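Local coordinates for protein 2-hydroxyethylphosphonate dioxygenase (Streptomyces viridochromogenes, PDB 4YAR) that uses non-heme iron and dioxygen to convert 2-hydroxyethylphosphonate into hydroxymethylphosphonate and formate during bialaphos biosynthesis, at residues R121-N126 against P181-L186; D142-W147 against W156-A161. The protein carries 1 engineered substitution. All blocks are in the same frame, centred on the assembly; numbering follows the deposited sequence.

Both contacts build on one three-stranded antiparallel sheet, in which strand 143-146 lies between strands 156-159 and 183-186. Interaction 1 sets the loop 121-126 against strand 183-186 and the residues just before it; interaction 2 is the hairpin 142-147 with 156-161. Their centres lie about 10 Å apart. They are joined by probable hydrogen bonds from N144 N to S185 O (2.7 Å) and from R146 NH1 to P123 O (2.8 Å). Interaction 1 reaches the iron site, occupied here by cadmium, through H182. The W147 side chain of interaction 2 comes within about 4 Å of that of H182, and a second cadmium sits at the far end of the hairpin, on D142 and H160.

Interaction 1 (R121-N126 against P181-L186); sequences RLPALN and PHSYSL. With CD (cadmium ion), chain B.
The side-chain oxygen of N126 is gripped by two backbone amides: H182 N donates to OD1 at 2.9 Å, nearly straight (167°), and G128 N supplies the second bond. In return N126 N donates to H182 O at 3.2 Å, so the two residues are tied by a reciprocal pair of bonds, each donor lying above the plane of the carbonyl it meets. CG of N126 sits between its own backbone N and carbonyl carbon (chi1 69°). The amide stands almost perpendicular to the imidazole ring (87°), with ND2 3.3 Å above one face and offset toward the rim near NE2. That NE2 binds cadmium at 2.4 Å; H129 and four waters complete the shell, while ND1 of H182 is hydrogen-bonded to C180 O. Further along, the P123 carbonyl takes S183 OG as one of its donors, at 2.8 Å from P123 O. The P123 ring lies against S185, its CG 3.7 Å from S185 OG. Water 1 bridges the end of the contact, accepting from S185 OG and donating to R121 O. H182 is an iron ligand, and N126 and H182 bind substrate shared between dimer partners, as seen in another structure of this enzyme; with both ring nitrogens engaged and the backbone pinned to N126, the histidine is held in a defined pose, with the side-chain amide of N126 over one face of the ring.

Interaction 2 (D142-W147 against W156-A161); sequences DINGRW and WRVLHA. With CD (cadmium ion), chain H.
N144 lies flat against W156: the amide and indole planes are only 21° apart, and CB stands over the six-membered ring, 3.8 Å from its centroid, in a CH-pi contact. R146 comes to the same indole differently, its CB in the ring plane at the edge, 3.8 Å from CE3. CG of W156 is anti to the backbone N (chi1 177°), which carries CG alongside the neighbouring strand in the direction of N144. On the other face of the sheet, I143 CG1 packs on L159 CB at 3.7 Å. W147 turns its ring back along the hairpin, with the carbonyl carbon of G145 over one face and R157 CB in plane at the edge, 3.8 Å from CZ3; NE1 is hydrogen-bonded to Y174 OH. This is an antiparallel beta hairpin of a cupin-type barrel, with I143-L159 and G145-R157 as hydrogen-bonded pairs and N144-V158 and R146-W156 as non-hydrogen-bonded ones. Beyond the strands, D142 and H160 clasp a cadmium ion, carboxylate and imidazole turned 75° apart. Both carboxylate oxygens of D142 bind the metal and H160 ND1 binds it at 2.4 Å, with H163 and water 6 also in the shell. A161 N donates to the anti side of D142 OD1 at 3.0 Å, which probably helps to hold the carboxylate in place, and V158 CG1 sits 3.5 Å above one face of the H160 ring.

Interaction 1 (R121-N126 against P181-L186)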
# COMPACT_ATOMS: atom_id res chain seq x y z
N ARG A 121 -15.05 -12.05 28.07
CA ARG A 121 -14.09 -13.01 27.64
C ARG A 121 -12.93 -12.26 27.03
O ARG A 121 -13.12 -11.43 26.12
CB ARG A 121 -14.70 -13.99 26.64
CG ARG A 121 -13.72 -15.04 26.10
CD ARG A 121 -14.35 -16.00 25.07
NE ARG A 121 -15.47 -16.70 25.69
CZ ARG A 121 -15.35 -17.84 26.37
NH1 ARG A 121 -14.18 -18.42 26.48
NH2 ARG A 121 -16.42 -18.40 26.91
N LEU A 122 -11.74 -12.57 27.48
CA LEU A 122 -10.56 -11.94 26.93
C LEU A 122 -10.35 -12.53 25.50
O LEU A 122 -10.40 -13.74 25.30
CB LEU A 122 -9.37 -12.23 27.83
CG LEU A 122 -8.26 -11.23 27.84
CD1 LEU A 122 -8.78 -10.00 28.58
CD2 LEU A 122 -7.08 -11.84 28.56
N PRO A 123 -10.24 -11.65 24.47
CA PRO A 123 -10.24 -12.14 23.12
C PRO A 123 -8.87 -12.75 22.73
O PRO A 123 -7.87 -12.08 22.76
CB PRO A 123 -10.52 -10.87 22.27
CG PRO A 123 -10.03 -9.73 23.10
CD PRO A 123 -10.24 -10.18 24.55
N ALA A 124 -8.88 -14.00 22.31
CA ALA A 124 -7.67 -14.74 22.04
C ALA A 124 -7.00 -14.05 20.87
O ALA A 124 -7.68 -13.59 19.95
CB ALA A 124 -7.99 -16.21 21.75
N LEU A 125 -5.68 -13.96 20.93
CA LEU A 125 -4.92 -13.26 19.87
C LEU A 125 -4.80 -14.03 18.57
O LEU A 125 -4.82 -15.26 18.57
CB LEU A 125 -3.51 -12.93 20.39
CG LEU A 125 -3.45 -11.89 21.51
CD1 LEU A 125 -2.06 -12.00 22.14
CD2 LEU A 125 -3.67 -10.47 21.04
N ASN A 126 -4.67 -13.32 17.43
CA ASN A 126 -4.21 -13.97 16.21
C ASN A 126 -2.68 -14.02 16.17
O ASN A 126 -2.01 -13.61 17.13
CB ASN A 126 -4.80 -13.27 14.97
CG ASN A 126 -4.24 -11.87 14.75
OD1 ASN A 126 -3.22 -11.49 15.29
ND2 ASN A 126 -4.96 -11.09 13.90
N PRO A 181 0.51 -9.13 16.91
CA PRO A 181 -0.71 -9.93 17.04
C PRO A 181 -1.83 -9.06 17.61
O PRO A 181 -1.55 -8.18 18.44
CB PRO A 181 -0.34 -10.99 18.06
CG PRO A 181 1.14 -11.10 17.94
CD PRO A 181 1.60 -9.70 17.71
N HIS A 182 -3.06 -9.30 17.19
CA HIS A 182 -4.15 -8.42 17.60
C HIS A 182 -5.45 -9.18 17.68
O HIS A 182 -5.61 -10.27 17.05
CB HIS A 182 -4.27 -7.20 16.66
CG HIS A 182 -4.16 -7.54 15.22
ND1 HIS A 182 -2.97 -7.95 14.66
CD2 HIS A 182 -5.07 -7.53 14.22
CE1 HIS A 182 -3.16 -8.16 13.36
NE2 HIS A 182 -4.43 -7.93 13.09
N SER A 183 -6.36 -8.67 18.49
CA SER A 183 -7.74 -9.18 18.48
C SER A 183 -8.64 -8.19 19.11
O SER A 183 -8.17 -7.19 19.69
CB SER A 183 -7.86 -10.52 19.24
OG SER A 183 -7.36 -10.37 20.57
N TYR A 184 -9.94 -8.45 19.07
CA TYR A 184 -10.93 -7.49 19.56
C TYR A 184 -12.08 -8.20 20.27
O TYR A 184 -12.43 -9.28 19.84
CB TYR A 184 -11.52 -6.72 18.35
CG TYR A 184 -10.45 -6.05 17.52
CD1 TYR A 184 -9.91 -4.82 17.88
CD2 TYR A 184 -9.96 -6.64 16.39
CE1 TYR A 184 -8.90 -4.21 17.12
CE2 TYR A 184 -8.96 -6.05 15.62
CZ TYR A 184 -8.43 -4.85 15.99
OH TYR A 184 -7.45 -4.29 15.21
N SER A 185 -12.67 -7.55 21.29
CA SER A 185 -13.91 -7.98 21.85
C SER A 185 -14.82 -6.81 22.02
O SER A 185 -14.33 -5.67 21.95
CB SER A 185 -13.70 -8.61 23.23
OG SER A 185 -13.01 -7.75 24.10
N LEU A 186 -16.08 -7.06 22.35
CA LEU A 186 -16.98 -5.98 22.65
C LEU A 186 -16.64 -5.37 24.02
O LEU A 186 -16.27 -6.07 24.94
CB LEU A 186 -18.43 -6.49 22.65
CG LEU A 186 -18.89 -7.05 21.35
CD1 LEU A 186 -20.30 -7.63 21.52
CD2 LEU A 186 -18.94 -5.93 20.27
CD CD B . -5.32 -8.08 10.87
O HOH W 1 -13.10 -8.63 26.66
O HOH W 2 -6.34 -7.82 8.95
O HOH W 3 -7.55 -7.34 11.67
O HOH W 4 -5.02 -5.92 9.98
O HOH W 5 -5.74 -10.42 10.86

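Interaction 2 (D142-W147 against W156-A161)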
# COMPACT_ATOMS: atom_id res chain seq x y z
N ASP A 142 -18.62 0.42 21.40
CA ASP A 142 -17.18 0.44 21.76
C ASP A 142 -16.65 -0.99 21.74
O ASP A 142 -17.39 -1.95 22.08
CB ASP A 142 -16.99 1.01 23.15
CG ASP A 142 -17.37 2.49 23.32
OD1 ASP A 142 -17.56 3.31 22.39
OD2 ASP A 142 -17.53 2.85 24.50
N ILE A 143 -15.40 -1.15 21.33
CA ILE A 143 -14.72 -2.43 21.39
C ILE A 143 -13.42 -2.31 22.13
O ILE A 143 -12.88 -1.21 22.29
CB ILE A 143 -14.47 -3.00 20.02
CG1 ILE A 143 -13.50 -2.10 19.27
CG2 ILE A 143 -15.80 -3.12 19.28
CD1 ILE A 143 -13.13 -2.51 17.86
N ASN A 144 -12.99 -3.44 22.65
CA ASN A 144 -11.64 -3.52 23.20
C ASN A 144 -10.69 -3.95 22.12
O ASN A 144 -10.95 -4.95 21.45
CB ASN A 144 -11.55 -4.58 24.29
CG ASN A 144 -12.45 -4.30 25.52
OD1 ASN A 144 -13.29 -5.10 25.85
ND2 ASN A 144 -12.25 -3.20 26.17
N GLY A 145 -9.55 -3.26 22.03
CA GLY A 145 -8.42 -3.70 21.27
C GLY A 145 -7.37 -4.33 22.15
O GLY A 145 -7.07 -3.80 23.24
N ARG A 146 -6.86 -5.47 21.71
CA ARG A 146 -5.77 -6.21 22.39
C ARG A 146 -4.56 -6.40 21.49
O ARG A 146 -4.71 -6.89 20.34
CB ARG A 146 -6.26 -7.58 22.89
CG ARG A 146 -5.32 -8.31 23.83
CD ARG A 146 -5.83 -9.71 24.15
NE ARG A 146 -4.87 -10.45 24.98
CZ ARG A 146 -5.00 -11.72 25.31
NH1 ARG A 146 -6.05 -12.44 24.88
NH2 ARG A 146 -4.06 -12.28 26.09
N TRP A 147 -3.37 -6.04 22.01
CA TRP A 147 -2.09 -6.11 21.25
C TRP A 147 -0.95 -6.83 21.97
O TRP A 147 0.20 -6.63 21.61
CB TRP A 147 -1.57 -4.69 20.87
CG TRP A 147 -2.58 -4.03 20.12
CD1 TRP A 147 -2.96 -4.34 18.82
CD2 TRP A 147 -3.56 -3.13 20.62
NE1 TRP A 147 -4.09 -3.62 18.49
CE2 TRP A 147 -4.48 -2.89 19.58
CE3 TRP A 147 -3.75 -2.48 21.84
CZ2 TRP A 147 -5.56 -2.00 19.72
CZ3 TRP A 147 -4.78 -1.60 21.96
CH2 TRP A 147 -5.68 -1.36 20.91
N TRP A 156 -4.01 -2.94 25.72
CA TRP A 156 -5.45 -3.17 25.89
C TRP A 156 -6.01 -1.77 25.96
O TRP A 156 -5.65 -0.99 26.86
CB TRP A 156 -5.69 -3.95 27.18
CG TRP A 156 -7.09 -4.23 27.59
CD1 TRP A 156 -7.73 -3.69 28.63
CD2 TRP A 156 -7.96 -5.21 27.05
NE1 TRP A 156 -8.94 -4.23 28.78
CE2 TRP A 156 -9.13 -5.18 27.82
CE3 TRP A 156 -7.87 -6.08 25.98
CZ2 TRP A 156 -10.21 -5.95 27.54
CZ3 TRP A 156 -8.95 -6.90 25.72
CH2 TRP A 156 -10.12 -6.83 26.53
N ARG A 157 -6.83 -1.39 24.97
CA ARG A 157 -7.38 -0.04 24.94
C ARG A 157 -8.69 -0.06 24.20
O ARG A 157 -8.86 -0.91 23.25
CB ARG A 157 -6.45 0.93 24.22
CG ARG A 157 -6.86 2.39 24.44
CD ARG A 157 -6.16 3.40 23.58
NE ARG A 157 -4.73 3.43 23.86
CZ ARG A 157 -3.94 4.49 23.62
NH1 ARG A 157 -4.44 5.64 23.12
NH2 ARG A 157 -2.64 4.38 23.90
N VAL A 158 -9.62 0.77 24.63
CA VAL A 158 -10.94 0.86 24.00
C VAL A 158 -10.89 1.72 22.69
O VAL A 158 -10.54 2.93 22.70
CB VAL A 158 -12.01 1.40 24.95
CG1 VAL A 158 -13.34 1.66 24.24
CG2 VAL A 158 -12.24 0.45 26.09
N LEU A 159 -11.30 1.10 21.60
CA LEU A 159 -11.60 1.83 20.39
C LEU A 159 -13.07 2.21 20.40
O LEU A 159 -13.94 1.36 20.20
CB LEU A 159 -11.37 0.92 19.19
CG LEU A 159 -10.07 0.81 18.48
CD1 LEU A 159 -9.41 -0.48 18.96
CD2 LEU A 159 -10.41 0.74 17.01
N HIS A 160 -13.32 3.47 20.64
CA HIS A 160 -14.65 3.98 20.85
C HIS A 160 -15.37 4.06 19.50
O HIS A 160 -14.76 4.26 18.46
CB HIS A 160 -14.60 5.36 21.49
CG HIS A 160 -14.30 5.33 22.96
ND1 HIS A 160 -15.28 5.20 23.93
CD2 HIS A 160 -13.12 5.24 23.61
CE1 HIS A 160 -14.70 5.11 25.12
NE2 HIS A 160 -13.39 5.12 24.96
N ALA A 161 -16.67 3.93 19.57
CA ALA A 161 -17.56 4.28 18.51
C ALA A 161 -18.13 5.63 18.83
O ALA A 161 -18.32 5.95 19.96
CB ALA A 161 -18.70 3.28 18.42
CD CD H . -17.63 5.19 23.81
O HOH W 6 -17.30 7.29 22.31